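Local coordinates for protein metallo-beta-lactamase (Simiduia agarivorans, PDB 6MFI) that probably hydrolyses beta-lactam antibiotics at a two-zinc centre, as a subclass B3 metallo-beta-lactamase, at residues L130-T144 with S157-D169. Numbering follows the deposited sequence. Where two conformers were deposited one is given.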
# COMPACT_ATOMS: atom_id res chain seq x y z
N LEU A 130 -12.01 -9.74 -1.20
CA LEU A 130 -11.36 -8.51 -0.77
C LEU A 130 -11.48 -8.37 0.74
O LEU A 130 -12.59 -8.34 1.28
CB LEU A 130 -11.99 -7.31 -1.48
CG LEU A 130 -11.64 -5.91 -0.98
CD1 LEU A 130 -10.14 -5.65 -1.08
CD2 LEU A 130 -12.41 -4.88 -1.78
N TYR A 131 -10.34 -8.29 1.42
CA TYR A 131 -10.29 -8.08 2.86
C TYR A 131 -9.95 -6.62 3.15
O TYR A 131 -9.08 -6.04 2.50
CB TYR A 131 -9.24 -8.99 3.51
CG TYR A 131 -9.59 -10.46 3.48
CD1 TYR A 131 -9.32 -11.24 2.36
CD2 TYR A 131 -10.18 -11.08 4.58
CE1 TYR A 131 -9.64 -12.58 2.33
CE2 TYR A 131 -10.50 -12.42 4.56
CZ TYR A 131 -10.22 -13.17 3.43
OH TYR A 131 -10.54 -14.51 3.40
N ALA A 132 -10.65 -6.04 4.12
CA ALA A 132 -10.48 -4.63 4.42
C ALA A 132 -10.77 -4.37 5.89
O ALA A 132 -11.58 -5.07 6.51
CB ALA A 132 -11.38 -3.76 3.55
N SER A 133 -10.10 -3.36 6.44
CA SER A 133 -10.40 -2.91 7.79
C SER A 133 -11.82 -2.34 7.83
O SER A 133 -12.37 -1.96 6.80
CB SER A 133 -9.38 -1.85 8.23
OG SER A 133 -9.43 -0.72 7.38
N PRO A 134 -12.43 -2.30 9.02
CA PRO A 134 -13.81 -1.80 9.11
C PRO A 134 -14.02 -0.41 8.52
O PRO A 134 -15.00 -0.19 7.81
CB PRO A 134 -14.08 -1.82 10.62
CG PRO A 134 -13.22 -2.92 11.13
CD PRO A 134 -11.97 -2.87 10.30
N ALA A 135 -13.11 0.53 8.80
CA ALA A 135 -13.26 1.88 8.25
C ALA A 135 -13.06 1.88 6.74
O ALA A 135 -13.77 2.59 6.01
CB ALA A 135 -12.29 2.84 8.92
N ALA A 136 -12.10 1.09 6.24
CA ALA A 136 -11.89 1.01 4.80
C ALA A 136 -13.05 0.29 4.12
O ALA A 136 -13.46 0.68 3.02
CB ALA A 136 -10.57 0.32 4.50
N ALA A 137 -13.58 -0.75 4.76
CA ALA A 137 -14.68 -1.51 4.16
C ALA A 137 -15.90 -0.63 3.92
O ALA A 137 -16.63 -0.84 2.95
CB ALA A 137 -15.04 -2.70 5.05
N ALA A 138 -16.14 0.35 4.80
CA ALA A 138 -17.26 1.26 4.59
C ALA A 138 -17.03 2.13 3.35
O ALA A 138 -17.99 2.44 2.63
CB ALA A 138 -17.46 2.14 5.82
N VAL A 139 -15.79 2.52 3.10
CA VAL A 139 -15.49 3.32 1.91
C VAL A 139 -15.65 2.49 0.65
O VAL A 139 -16.23 2.94 -0.34
CB VAL A 139 -14.09 3.94 2.02
CG1 VAL A 139 -13.75 4.72 0.76
CG2 VAL A 139 -13.99 4.83 3.25
N MET A 140 -15.13 1.26 0.66
CA MET A 140 -15.27 0.38 -0.51
C MET A 140 -16.72 0.03 -0.77
O MET A 140 -17.14 -0.10 -1.93
CB MET A 140 -14.45 -0.89 -0.31
CG MET A 140 -13.04 -0.66 0.20
SD MET A 140 -12.07 0.38 -0.89
CE MET A 140 -12.18 -0.55 -2.42
N ARG A 141 -17.51 -0.14 0.29
CA ARG A 141 -18.92 -0.46 0.13
C ARG A 141 -19.70 0.73 -0.43
O ARG A 141 -20.64 0.54 -1.21
CB ARG A 141 -19.51 -0.91 1.47
CG ARG A 141 -21.01 -1.13 1.46
CD ARG A 141 -21.48 -1.69 2.80
NE ARG A 141 -21.27 -0.74 3.89
CZ ARG A 141 -20.36 -0.89 4.85
NH1 ARG A 141 -19.57 -1.96 4.86
NH2 ARG A 141 -20.24 0.02 5.81
N ASN A 142 -19.32 1.95 -0.04
CA ASN A 142 -19.99 3.15 -0.51
C ASN A 142 -19.27 3.84 -1.66
O ASN A 142 -19.83 4.75 -2.27
CB ASN A 142 -20.15 4.15 0.65
CG ASN A 142 -20.80 3.53 1.87
OD1 ASN A 142 -21.60 2.61 1.75
ND2 ASN A 142 -20.44 4.03 3.04
N GLY A 143 -18.05 3.42 -1.98
CA GLY A 143 -17.30 4.03 -3.06
C GLY A 143 -16.80 5.42 -2.79
O GLY A 143 -16.37 6.10 -3.73
N THR A 144 -16.82 5.88 -1.54
CA THR A 144 -16.40 7.23 -1.22
C THR A 144 -16.20 7.36 0.29
O THR A 144 -16.74 6.58 1.07
CB THR A 144 -17.41 8.27 -1.71
OG1 THR A 144 -16.93 9.59 -1.40
CG2 THR A 144 -18.76 8.06 -1.03
N SER A 157 -15.34 9.85 -6.23
CA SER A 157 -15.90 8.53 -5.98
C SER A 157 -15.34 7.51 -6.97
O SER A 157 -14.85 7.86 -8.05
CB SER A 157 -17.42 8.56 -6.06
OG SER A 157 -17.86 8.88 -7.37
N PHE A 158 -15.43 6.24 -6.60
CA PHE A 158 -14.97 5.13 -7.41
C PHE A 158 -15.98 4.00 -7.29
O PHE A 158 -16.77 3.97 -6.34
CB PHE A 158 -13.56 4.67 -7.00
CG PHE A 158 -13.39 4.49 -5.52
CD1 PHE A 158 -13.69 3.29 -4.91
CD2 PHE A 158 -12.90 5.53 -4.74
CE1 PHE A 158 -13.52 3.12 -3.54
CE2 PHE A 158 -12.73 5.37 -3.38
CZ PHE A 158 -13.04 4.17 -2.78
N PRO A 159 -15.99 3.06 -8.24
CA PRO A 159 -16.97 1.97 -8.19
C PRO A 159 -16.89 1.19 -6.88
O PRO A 159 -15.80 0.93 -6.36
CB PRO A 159 -16.60 1.10 -9.39
CG PRO A 159 -15.95 2.04 -10.34
CD PRO A 159 -15.20 3.03 -9.49
N VAL A 160 -18.06 0.81 -6.36
CA VAL A 160 -18.12 0.08 -5.10
C VAL A 160 -17.59 -1.33 -5.29
O VAL A 160 -17.74 -1.94 -6.36
CB VAL A 160 -19.55 0.08 -4.54
CG1 VAL A 160 -20.11 1.50 -4.50
CG2 VAL A 160 -20.46 -0.82 -5.37
N ALA A 161 -16.96 -1.86 -4.25
CA ALA A 161 -16.37 -3.19 -4.27
C ALA A 161 -17.04 -4.08 -3.24
O ALA A 161 -17.71 -3.61 -2.32
CB ALA A 161 -14.86 -3.12 -4.02
N ARG A 162 -16.84 -5.39 -3.40
CA ARG A 162 -17.42 -6.39 -2.52
C ARG A 162 -16.36 -6.84 -1.52
O ARG A 162 -15.39 -7.51 -1.89
CB ARG A 162 -17.96 -7.57 -3.32
CG ARG A 162 -19.02 -7.20 -4.34
CD ARG A 162 -19.24 -8.33 -5.34
NE ARG A 162 -19.77 -9.53 -4.70
CZ ARG A 162 -19.90 -10.70 -5.31
NH1 ARG A 162 -19.54 -10.84 -6.57
NH2 ARG A 162 -20.40 -11.74 -4.65
N VAL A 163 -16.55 -6.49 -0.25
CA VAL A 163 -15.64 -6.88 0.81
C VAL A 163 -16.15 -8.18 1.43
O VAL A 163 -17.30 -8.26 1.87
CB VAL A 163 -15.52 -5.77 1.87
CG1 VAL A 163 -14.67 -6.24 3.04
CG2 VAL A 163 -14.94 -4.51 1.25
N GLY A 164 -15.28 -9.19 1.47
CA GLY A 164 -15.67 -10.49 1.97
C GLY A 164 -15.21 -10.79 3.38
O GLY A 164 -15.67 -11.75 4.00
N GLY A 165 -14.29 -9.98 3.90
CA GLY A 165 -13.77 -10.20 5.24
C GLY A 165 -13.23 -8.92 5.82
O GLY A 165 -12.78 -8.02 5.09
N LEU A 166 -13.26 -8.83 7.15
CA LEU A 166 -12.78 -7.66 7.87
C LEU A 166 -11.43 -7.95 8.50
O LEU A 166 -11.20 -9.04 9.03
CB LEU A 166 -13.78 -7.23 8.94
CG LEU A 166 -14.75 -6.11 8.56
CD1 LEU A 166 -15.56 -6.49 7.32
CD2 LEU A 166 -15.67 -5.77 9.72
N VAL A 167 -10.53 -6.98 8.43
CA VAL A 167 -9.16 -7.11 8.93
C VAL A 167 -9.00 -6.18 10.12
O VAL A 167 -9.15 -4.96 9.99
CB VAL A 167 -8.13 -6.79 7.84
CG1 VAL A 167 -6.73 -6.83 8.43
CG2 VAL A 167 -8.25 -7.78 6.70
N ASN A 168 -8.68 -6.75 11.28
CA ASN A 168 -8.41 -5.99 12.48
C ASN A 168 -6.91 -5.91 12.72
O ASN A 168 -6.10 -6.48 11.98
CB ASN A 168 -9.13 -6.61 13.68
CG ASN A 168 -10.63 -6.68 13.49
OD1 ASN A 168 -11.36 -5.74 13.82
ND2 ASN A 168 -11.11 -7.79 12.94
N ASP A 169 -6.52 -5.17 13.76
CA ASP A 169 -5.11 -4.98 14.06
C ASP A 169 -4.48 -6.30 14.51
O ASP A 169 -5.00 -6.98 15.41
CB ASP A 169 -4.94 -3.92 15.15
CG ASP A 169 -3.49 -3.64 15.47
OD1 ASP A 169 -2.70 -3.44 14.52
OD2 ASP A 169 -3.13 -3.63 16.66
O HOH W 1 -14.64 -9.92 -1.51
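Phe-158 lays one ring face against Gly-143. The Gly-143 carbonyl O sits 3.6 Å above the ring plane, over its centre, and Gly-143 CA makes a CH-pi contact on the ring. The same O also accepts from Phe-158 N. With chi1 at 47°, Phe-158 CG stands between its own backbone N and carbonyl carbon, which turns the ring over the Gly-143 carbonyl. Val-139 CG1 meets the ring edge at CZ, 3.7 Å away. The Met-140 and Phe-158 side chains cross at about a right angle. In the Met-140 conformer given, SD makes an oblique Met-aromatic contact with the ring, and CE lies 4.0 Å from Ala-161 CB. Ala-161 N donates to Met-140 O near the end of helix 134-142.

In this alpha-beta/beta-alpha metallo-beta-lactamase fold, strand 163-166 is an edge strand of its seven-stranded sheet and runs parallel to strand 129-132. Ala-132 straddles Leu-166: its N donates to Gly-165 O and its O accepts from Val-167 N, the usual pattern of parallel strands. The two branches of Val-163 divide the work. CG1 faces Ala-137 CB at 4.1 Å, while CG2 touches both Leu-130 CD2 and Met-140 CB. Beyond, Val-167 CG2 touches Tyr-131 CB at 3.6 Å. Ser-133 N-caps the helix weakly through Ala-136 N; its OG also bonds Gly-191 O, and its N bonds the His-108 ring.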